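Local structure of putative alpha-N-acetylgalactosaminidase (Bacillus halodurans C-125, 3CC1) at residues Val129-Lys134 and Glu160-Tyr165; Glu138-Thr142 and Tyr153-Pro157; Leu307-Cys311 and Ala358-Asn362. The protein probably hydrolyses terminal alpha-linked N-acetylgalactosamine residues from glycans, using a TIM-barrel domain followed by a C-terminal beta sandwich. All blocks are in the same frame, centred on the assembly; numbering follows the deposited sequence.

Contact 1 (Val129-Lys134 and Glu160-Tyr165). With SO4 (sulfate ion), chain D.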
loop_
_atom_site.group_PDB
_atom_site.type_symbol
_atom_site.label_atom_id
_atom_site.label_comp_id
_atom_site.label_asym_id
_atom_site.label_seq_id
_atom_site.Cartn_x
_atom_site.Cartn_y
_atom_site.Cartn_z
ATOM N N VAL A 129 -41.710 -26.786 1.339
ATOM C CA VAL A 129 -40.520 -27.187 2.044
ATOM C C VAL A 129 -40.762 -28.532 2.722
ATOM O O VAL A 129 -41.650 -28.705 3.553
ATOM C CB VAL A 129 -40.043 -26.097 3.049
ATOM C CG1 VAL A 129 -38.841 -26.611 3.863
ATOM C CG2 VAL A 129 -39.717 -24.774 2.315
ATOM N N LEU A 130 -39.949 -29.497 2.341
ATOM C CA LEU A 130 -40.093 -30.867 2.824
ATOM C C LEU A 130 -39.883 -30.939 4.331
ATOM O O LEU A 130 -38.920 -30.414 4.859
ATOM C CB LEU A 130 -39.092 -31.770 2.101
ATOM C CG LEU A 130 -39.182 -33.269 2.270
ATOM C CD1 LEU A 130 -40.570 -33.816 1.808
ATOM C CD2 LEU A 130 -38.027 -33.888 1.490
ATOM N N GLY A 131 -40.809 -31.566 5.035
ATOM C CA GLY A 131 -40.668 -31.714 6.484
ATOM C C GLY A 131 -41.044 -30.456 7.227
ATOM O O GLY A 131 -40.707 -30.257 8.420
ATOM N N SER A 132 -41.751 -29.587 6.540
ATOM C CA SER A 132 -42.146 -28.340 7.146
ATOM C C SER A 132 -43.624 -28.154 6.924
ATOM O O SER A 132 -44.269 -28.989 6.335
ATOM C CB SER A 132 -41.379 -27.188 6.486
ATOM O OG SER A 132 -41.732 -25.960 7.051
ATOM N N THR A 133 -44.137 -27.020 7.345
ATOM C CA THR A 133 -45.472 -26.632 6.990
ATOM C C THR A 133 -45.429 -25.372 6.131
ATOM O O THR A 133 -46.416 -24.671 5.968
ATOM C CB THR A 133 -46.315 -26.398 8.263
ATOM O OG1 THR A 133 -45.793 -25.275 8.988
ATOM C CG2 THR A 133 -46.281 -27.661 9.159
ATOM N N LYS A 134 -44.276 -25.082 5.561
ATOM C CA LYS A 134 -44.108 -23.807 4.880
ATOM C C LYS A 134 -43.710 -24.008 3.434
ATOM O O LYS A 134 -43.393 -25.096 3.022
ATOM C CB LYS A 134 -43.042 -22.968 5.620
ATOM C CG LYS A 134 -43.364 -22.775 7.114
ATOM C CD LYS A 134 -44.559 -21.873 7.308
ATOM C CE LYS A 134 -44.873 -21.687 8.776
ATOM N NZ LYS A 134 -46.111 -20.886 8.929
ATOM N N GLU A 160 -39.664 -19.597 10.285
ATOM C CA GLU A 160 -40.047 -20.972 10.457
ATOM C C GLU A 160 -40.022 -21.646 9.118
ATOM O O GLU A 160 -40.564 -21.118 8.123
ATOM C CB GLU A 160 -41.439 -21.089 11.094
ATOM C CG GLU A 160 -41.939 -22.487 11.115
ATOM C CD GLU A 160 -43.196 -22.645 11.976
ATOM O OE1 GLU A 160 -43.935 -21.654 12.220
ATOM O OE2 GLU A 160 -43.439 -23.791 12.408
ATOM N N GLY A 161 -39.348 -22.793 9.098
ATOM C CA GLY A 161 -39.192 -23.614 7.884
ATOM C C GLY A 161 -37.863 -23.482 7.175
ATOM O O GLY A 161 -37.548 -24.265 6.269
ATOM N N ALA A 162 -37.064 -22.490 7.582
ATOM C CA ALA A 162 -35.769 -22.236 6.951
ATOM C C ALA A 162 -34.785 -23.385 7.223
ATOM O O ALA A 162 -34.073 -23.869 6.304
ATOM C CB ALA A 162 -35.188 -20.886 7.440
ATOM N N GLN A 163 -34.719 -23.810 8.485
ATOM C CA GLN A 163 -33.822 -24.885 8.883
ATOM C C GLN A 163 -34.261 -26.171 8.185
ATOM O O GLN A 163 -33.441 -26.985 7.763
ATOM C CB GLN A 163 -33.833 -25.087 10.409
ATOM C CG GLN A 163 -32.876 -26.184 10.848
ATOM C CD GLN A 163 -31.442 -25.824 10.571
ATOM O OE1 GLN A 163 -30.926 -24.848 11.130
ATOM N NE2 GLN A 163 -30.777 -26.602 9.722
ATOM N N SER A 164 -35.572 -26.329 8.039
ATOM C CA SER A 164 -36.135 -27.526 7.397
ATOM C C SER A 164 -35.685 -27.632 5.954
ATOM O O SER A 164 -35.347 -28.722 5.465
ATOM C CB SER A 164 -37.664 -27.534 7.446
ATOM O OG SER A 164 -38.121 -27.712 8.771
ATOM N N TYR A 165 -35.678 -26.497 5.272
ATOM C CA TYR A 165 -35.172 -26.457 3.899
ATOM C C TYR A 165 -33.744 -26.947 3.800
ATOM O O TYR A 165 -33.435 -27.831 3.003
ATOM C CB TYR A 165 -35.292 -25.059 3.289
ATOM C CG TYR A 165 -34.830 -25.084 1.877
ATOM C CD1 TYR A 165 -35.544 -25.785 0.916
ATOM C CD2 TYR A 165 -33.624 -24.532 1.510
ATOM C CE1 TYR A 165 -35.083 -25.896 -0.399
ATOM C CE2 TYR A 165 -33.170 -24.607 0.193
ATOM C CZ TYR A 165 -33.878 -25.300 -0.757
ATOM O OH TYR A 165 -33.409 -25.358 -2.084
HETATM S S SO4 D . -37.871 -25.188 11.320
HETATM O O1 SO4 D . -36.825 -25.710 12.193
HETATM O O2 SO4 D . -38.107 -23.759 11.468
HETATM O O3 SO4 D . -39.123 -25.844 11.627
HETATM O O4 SO4 D . -37.579 -25.477 9.913
HETATM O O HOH W 1 -36.612 -31.252 6.073
HETATM O O HOH W 2 -40.937 -26.448 10.067
HETATM O O HOH W 3 -43.332 -25.691 10.320
HETATM O O HOH W 4 -46.890 -21.866 11.959
#

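Contact 2 (Glu138-Thr142 and Tyr153-Pro157)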
loop_
_atom_site.group_PDB
_atom_site.type_symbol
_atom_site.label_atom_id
_atom_site.label_comp_id
_atom_site.label_asym_id
_atom_site.label_seq_id
_atom_site.Cartn_x
_atom_site.Cartn_y
_atom_site.Cartn_z
ATOM N N GLU A 138 -42.320 -18.407 1.850
ATOM C CA GLU A 138 -42.445 -18.080 3.266
ATOM C C GLU A 138 -41.118 -18.093 4.001
ATOM O O GLU A 138 -41.045 -17.659 5.141
ATOM C CB GLU A 138 -43.418 -19.034 3.943
ATOM C CG GLU A 138 -44.809 -18.868 3.404
ATOM C CD GLU A 138 -45.818 -19.877 3.971
ATOM O OE1 GLU A 138 -45.577 -21.095 3.962
ATOM O OE2 GLU A 138 -46.881 -19.423 4.417
ATOM N N ILE A 139 -40.084 -18.600 3.339
ATOM C CA ILE A 139 -38.772 -18.717 3.950
ATOM C C ILE A 139 -37.694 -17.937 3.203
ATOM O O ILE A 139 -36.634 -17.736 3.756
ATOM C CB ILE A 139 -38.327 -20.198 4.189
ATOM C CG1 ILE A 139 -38.038 -20.938 2.869
ATOM C CG2 ILE A 139 -39.363 -20.938 5.042
ATOM C CD1 ILE A 139 -37.068 -22.226 3.024
ATOM N N ALA A 140 -37.958 -17.489 1.976
ATOM C CA ALA A 140 -36.954 -16.796 1.173
ATOM C C ALA A 140 -36.788 -15.362 1.636
ATOM O O ALA A 140 -37.689 -14.720 2.178
ATOM C CB ALA A 140 -37.280 -16.832 -0.349
ATOM N N HIS A 141 -35.583 -14.887 1.463
ATOM C CA HIS A 141 -35.241 -13.517 1.737
ATOM C C HIS A 141 -34.880 -12.911 0.386
ATOM O O HIS A 141 -33.747 -12.981 -0.027
ATOM C CB HIS A 141 -34.041 -13.518 2.662
ATOM C CG HIS A 141 -33.841 -12.228 3.376
ATOM N ND1 HIS A 141 -32.692 -11.946 4.087
ATOM C CD2 HIS A 141 -34.635 -11.130 3.469
ATOM C CE1 HIS A 141 -32.787 -10.721 4.586
ATOM N NE2 HIS A 141 -33.954 -10.204 4.225
ATOM N N THR A 142 -35.875 -12.372 -0.320
ATOM C CA THR A 142 -35.688 -12.020 -1.723
ATOM C C THR A 142 -34.801 -10.782 -1.933
ATOM O O THR A 142 -34.358 -10.507 -3.038
ATOM C CB THR A 142 -37.037 -11.875 -2.457
ATOM O OG1 THR A 142 -37.799 -10.887 -1.796
ATOM C CG2 THR A 142 -37.797 -13.194 -2.463
ATOM N N TYR A 153 -32.145 -17.100 -4.140
ATOM C CA TYR A 153 -32.357 -16.080 -3.116
ATOM C C TYR A 153 -31.804 -16.667 -1.816
ATOM O O TYR A 153 -31.719 -17.885 -1.652
ATOM C CB TYR A 153 -33.840 -15.776 -2.898
ATOM C CG TYR A 153 -34.506 -15.025 -4.035
ATOM C CD1 TYR A 153 -34.052 -13.780 -4.426
ATOM C CD2 TYR A 153 -35.617 -15.553 -4.685
ATOM C CE1 TYR A 153 -34.694 -13.083 -5.442
ATOM C CE2 TYR A 153 -36.257 -14.872 -5.698
ATOM C CZ TYR A 153 -35.797 -13.643 -6.069
ATOM O OH TYR A 153 -36.414 -12.974 -7.100
ATOM N N GLY A 154 -31.397 -15.782 -0.918
ATOM C CA GLY A 154 -31.135 -16.155 0.442
ATOM C C GLY A 154 -32.320 -16.781 1.141
ATOM O O GLY A 154 -33.475 -16.490 0.856
ATOM N N VAL A 155 -31.995 -17.658 2.077
ATOM C CA VAL A 155 -32.950 -18.193 3.016
ATOM C C VAL A 155 -32.882 -17.326 4.275
ATOM O O VAL A 155 -31.802 -17.027 4.802
ATOM C CB VAL A 155 -32.659 -19.667 3.329
ATOM C CG1 VAL A 155 -33.529 -20.169 4.479
ATOM C CG2 VAL A 155 -32.871 -20.532 2.081
ATOM N N ASP A 156 -34.042 -16.900 4.735
ATOM C CA ASP A 156 -34.159 -16.043 5.899
ATOM C C ASP A 156 -34.144 -16.863 7.201
ATOM O O ASP A 156 -35.108 -17.549 7.531
ATOM C CB ASP A 156 -35.446 -15.256 5.787
ATOM C CG ASP A 156 -35.629 -14.241 6.896
ATOM O OD1 ASP A 156 -34.971 -14.307 7.974
ATOM O OD2 ASP A 156 -36.484 -13.370 6.665
ATOM N N PRO A 157 -33.052 -16.764 7.959
ATOM C CA PRO A 157 -32.891 -17.614 9.122
ATOM C C PRO A 157 -33.835 -17.257 10.250
ATOM O O PRO A 157 -33.858 -17.971 11.245
ATOM C CB PRO A 157 -31.444 -17.371 9.554
ATOM C CG PRO A 157 -31.007 -16.160 8.854
ATOM C CD PRO A 157 -31.834 -16.006 7.644
HETATM O O HOH W 5 -37.757 -12.751 4.416
HETATM O O HOH W 6 -30.554 -14.627 3.802
#

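Contact 3 (Leu307-Cys311 and Ala358-Asn362)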
loop_
_atom_site.group_PDB
_atom_site.type_symbol
_atom_site.label_atom_id
_atom_site.label_comp_id
_atom_site.label_asym_id
_atom_site.label_seq_id
_atom_site.Cartn_x
_atom_site.Cartn_y
_atom_site.Cartn_z
ATOM N N LEU A 307 3.893 -22.639 -1.794
ATOM C CA LEU A 307 3.115 -21.809 -0.880
ATOM C C LEU A 307 1.868 -22.553 -0.386
ATOM O O LEU A 307 1.533 -22.531 0.824
ATOM C CB LEU A 307 2.722 -20.460 -1.558
ATOM C CG LEU A 307 1.749 -19.606 -0.740
ATOM C CD1 LEU A 307 2.412 -19.231 0.593
ATOM C CD2 LEU A 307 1.238 -18.327 -1.504
ATOM N N TRP A 308 1.173 -23.203 -1.316
ATOM C CA TRP A 308 -0.017 -23.995 -1.023
ATOM C C TRP A 308 0.336 -25.127 -0.059
ATOM O O TRP A 308 -0.386 -25.393 0.869
ATOM C CB TRP A 308 -0.619 -24.632 -2.287
ATOM C CG TRP A 308 -1.667 -23.848 -3.085
ATOM C CD1 TRP A 308 -2.868 -24.329 -3.497
ATOM C CD2 TRP A 308 -1.581 -22.498 -3.608
ATOM N NE1 TRP A 308 -3.542 -23.384 -4.227
ATOM C CE2 TRP A 308 -2.776 -22.253 -4.316
ATOM C CE3 TRP A 308 -0.635 -21.479 -3.526
ATOM C CZ2 TRP A 308 -3.026 -21.056 -4.955
ATOM C CZ3 TRP A 308 -0.895 -20.264 -4.178
ATOM C CH2 TRP A 308 -2.081 -20.069 -4.870
ATOM N N ALA A 309 1.462 -25.767 -0.285
ATOM C CA ALA A 309 1.937 -26.849 0.617
ATOM C C ALA A 309 2.217 -26.340 2.028
ATOM O O ALA A 309 1.686 -26.853 2.990
ATOM C CB ALA A 309 3.205 -27.522 0.051
ATOM N N ILE A 310 3.013 -25.283 2.125
ATOM C CA ILE A 310 3.537 -24.809 3.405
ATOM C C ILE A 310 2.451 -24.148 4.245
ATOM O O ILE A 310 2.560 -24.111 5.463
ATOM C CB ILE A 310 4.728 -23.836 3.201
ATOM C CG1 ILE A 310 5.625 -23.792 4.458
ATOM C CG2 ILE A 310 4.232 -22.427 2.836
ATOM C CD1 ILE A 310 6.760 -24.744 4.428
ATOM N N CYS A 311 1.359 -23.691 3.628
ATOM C CA CYS A 311 0.286 -23.103 4.441
ATOM C C CYS A 311 -0.951 -24.019 4.683
ATOM O O CYS A 311 -1.921 -23.616 5.328
ATOM C CB CYS A 311 -0.091 -21.716 3.926
ATOM S SG CYS A 311 -1.174 -21.724 2.565
ATOM N N ALA A 358 9.939 -15.712 2.870
ATOM C CA ALA A 358 10.270 -17.015 3.530
ATOM C C ALA A 358 9.090 -17.479 4.381
ATOM O O ALA A 358 8.387 -16.645 4.966
ATOM C CB ALA A 358 11.568 -16.870 4.379
ATOM N N TRP A 359 8.789 -18.781 4.327
ATOM C CA TRP A 359 7.814 -19.435 5.197
ATOM C C TRP A 359 8.531 -20.698 5.728
ATOM O O TRP A 359 9.507 -21.156 5.124
ATOM C CB TRP A 359 6.538 -19.886 4.448
ATOM C CG TRP A 359 5.573 -18.796 4.078
ATOM C CD1 TRP A 359 5.786 -17.796 3.168
ATOM C CD2 TRP A 359 4.242 -18.619 4.547
ATOM N NE1 TRP A 359 4.706 -16.990 3.093
ATOM C CE2 TRP A 359 3.736 -17.468 3.922
ATOM C CE3 TRP A 359 3.439 -19.310 5.438
ATOM C CZ2 TRP A 359 2.467 -16.993 4.153
ATOM C CZ3 TRP A 359 2.201 -18.840 5.688
ATOM C CH2 TRP A 359 1.709 -17.682 5.038
ATOM N N ALA A 360 8.042 -21.238 6.836
ATOM C CA ALA A 360 8.597 -22.440 7.454
ATOM C C ALA A 360 7.534 -23.345 8.073
ATOM O O ALA A 360 6.386 -22.943 8.368
ATOM C CB ALA A 360 9.653 -22.050 8.501
ATOM N N ALA A 361 7.936 -24.589 8.282
ATOM C CA ALA A 361 7.144 -25.548 9.037
ATOM C C ALA A 361 8.038 -26.633 9.609
ATOM O O ALA A 361 9.220 -26.745 9.277
ATOM C CB ALA A 361 5.999 -26.184 8.166
ATOM N N ASN A 362 7.437 -27.431 10.473
ATOM C CA ASN A 362 8.134 -28.501 11.139
ATOM C C ASN A 362 7.493 -29.829 10.821
ATOM O O ASN A 362 6.273 -29.964 10.774
ATOM C CB ASN A 362 8.168 -28.266 12.651
ATOM C CG ASN A 362 9.118 -27.134 13.029
ATOM O OD1 ASN A 362 8.859 -25.978 12.765
ATOM N ND2 ASN A 362 10.220 -27.473 13.583
#

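Contact 1 (Val129-Lys134 and Glu160-Tyr165)
Val129, Lys134 and Glu160 give up the most surface where the 129-134 loop folds over the start of helix 162-175. Val129 supplies the apolar part: its CG1 lies 3.6 Å from Gly161 O and 3.9 Å from Tyr165 CB, at the ring edge. The Lys134 and Glu160 side chains run alongside each other, Lys134 CE 3.6 Å from Glu160 OE1. Lys134 CG rests 3.4 Å from Glu160 O, and Lys134 NZ stays 4.0 Å from Glu160 OE1, too long for a salt bridge; a water accepts a weak bond from NZ and donates to OE1. Another water joins Thr133 OG1 to Glu160 OE2, and a third donates to Leu130 O and Ser164 O. A type II turn from Val129 to Ser132, with Gly131 at positive phi, shapes the loop. Gly161, the N-cap residue, has backbone angles at which a CB would jam against the carbonyl O of Glu160; it would also lie 3.0 Å from Lys134 CB and 3.1 Å from Ser132 OG. The helix start holds a sulfate, probably from the crystallisation liquor, through Gly161 N (2.8 Å to O2), Ser164 N (2.9 Å to O4) and Ser164 OG (2.6 Å to O4), as is common at helix N termini. Val129 and Tyr165 pack on Ile139 of helix 136-139, while Tyr165 reaches strands 118-119 and 152-155 and hydrogen-bonds through OH to Gly78 O.

Contact 2 (Glu138-Thr142 and Tyr153-Pro157)
Two backbone hydrogen bonds join the segments around the short, weakly bonded strand 140-141, which pairs with strand 152-155 in a beta hairpin: Asp156 N to Ile139 O (2.9 Å) and His141 N to Gly154 O (2.7 Å), both nearly straight. They flank Ala140 and Val155, an antiparallel non-hydrogen-bonded pair with CA atoms 4.6 Å apart. Gly154 O additionally takes a CA-H...O contact from Ala140 CA at 3.5 Å. Gly154 also has a backbone hydrogen bond with Ser144. The carbonyls of the central pair are satisfied by ordered waters. One water donates to Ala140 O (3.0 Å) and to Asp156 OD2 (2.7 Å), so backbone and carboxylate share it; a second donates to Val155 O (2.9 Å) and has a weak bond with His141 ND1 (3.4 Å). The other carboxylate oxygen, Asp156 OD1, bonds Thr158 OG1, just beyond the segment. Asp156 OD2 also sits over one face of the His141 ring, and His141 CB lies 3.8 Å from Asp156 CB. At the other end Thr142 CG2 makes a CH-pi contact with the Tyr153 ring, 3.9 Å from its centroid and 9° off the normal. Val155 N is satisfied by Glu198 OE2 of helix 196-208. Strand 152-155 is the middle strand of a small antiparallel sheet, bonded on its far edge to strand 118-119 through Tyr153 and Ile118. Val155 packs on helices 162-175 and 196-208, Ile139 on Tyr165 and Ile118, and Ala140 and Tyr153 on Val123 of helix 120-125.

Contact 3 (Leu307-Cys311 and Ala358-Asn362)
Ala358 opens the strand segment with backbone hydrogen bonds to Val350 and Tyr351 of strand 345-353, and the side chains that face helix 298-310 begin one residue later. Trp359 has the most surface covered of the strand residues. Leu307 CD1 lies over one face of its indole, 4.0 Å from Trp359 CE2 and 4.2 Å from the five-membered-ring centroid, 20° off the normal: a CH-pi contact. Ile310 CG2 approaches Trp359 CB to 3.8 Å, and Cys311 CB comes within 4.1 Å of Trp359 CZ3, so one indole covers side chains from successive turns of the helix end. Phe349 meets the same tryptophan edge-to-face. The contact is an interdomain one: helix 298-310 leads into 315-317, the last strand of the barrel sheet, whereas strand 356-362 belongs to the C-terminal antiparallel sheet, as in the two-domain alpha-galactosidase family. Ala360 follows with its CB turned away from the helix, onto Val350; its backbone still takes part, Ile310 CD1 lying 4.0 Å from Ala360 C. Strand alternation brings Ala361 back toward the helix, where Ile310 CD1 meets Ala361 CB at 4.1 Å and Ala361 N at 4.0 Å; the short methyl lets the isoleucine tip close on the strand backbone. Asn362 turns off the interface again, its OD1 hydrogen-bonded to Arg348 NH1.

In the fold
Contacts 1 and 2 form one neighbourhood: their centres are 11 Å apart, the hairpin of contact 2 is nested inside the chain loop closed by contact 1, and Ile139 CD1 touches Tyr165 CB at 3.4 Å while Val155 CG1 touches Ala162 CB at 3.5 Å. Contact 3 lies on the opposite side of the chain's centre, its centre 45 Å from that of contact 1 and 41 Å from that of contact 2, with nearest atoms about 29 Å away. In contact 3 the side chain of Ala361 is about 9 Å from a bound di(hydroxyethyl)ether; its backbone partner Tyr369 lines the pocket of a longer polyether with Gly336, Glu367, Phe398, Lys428 and Ser430.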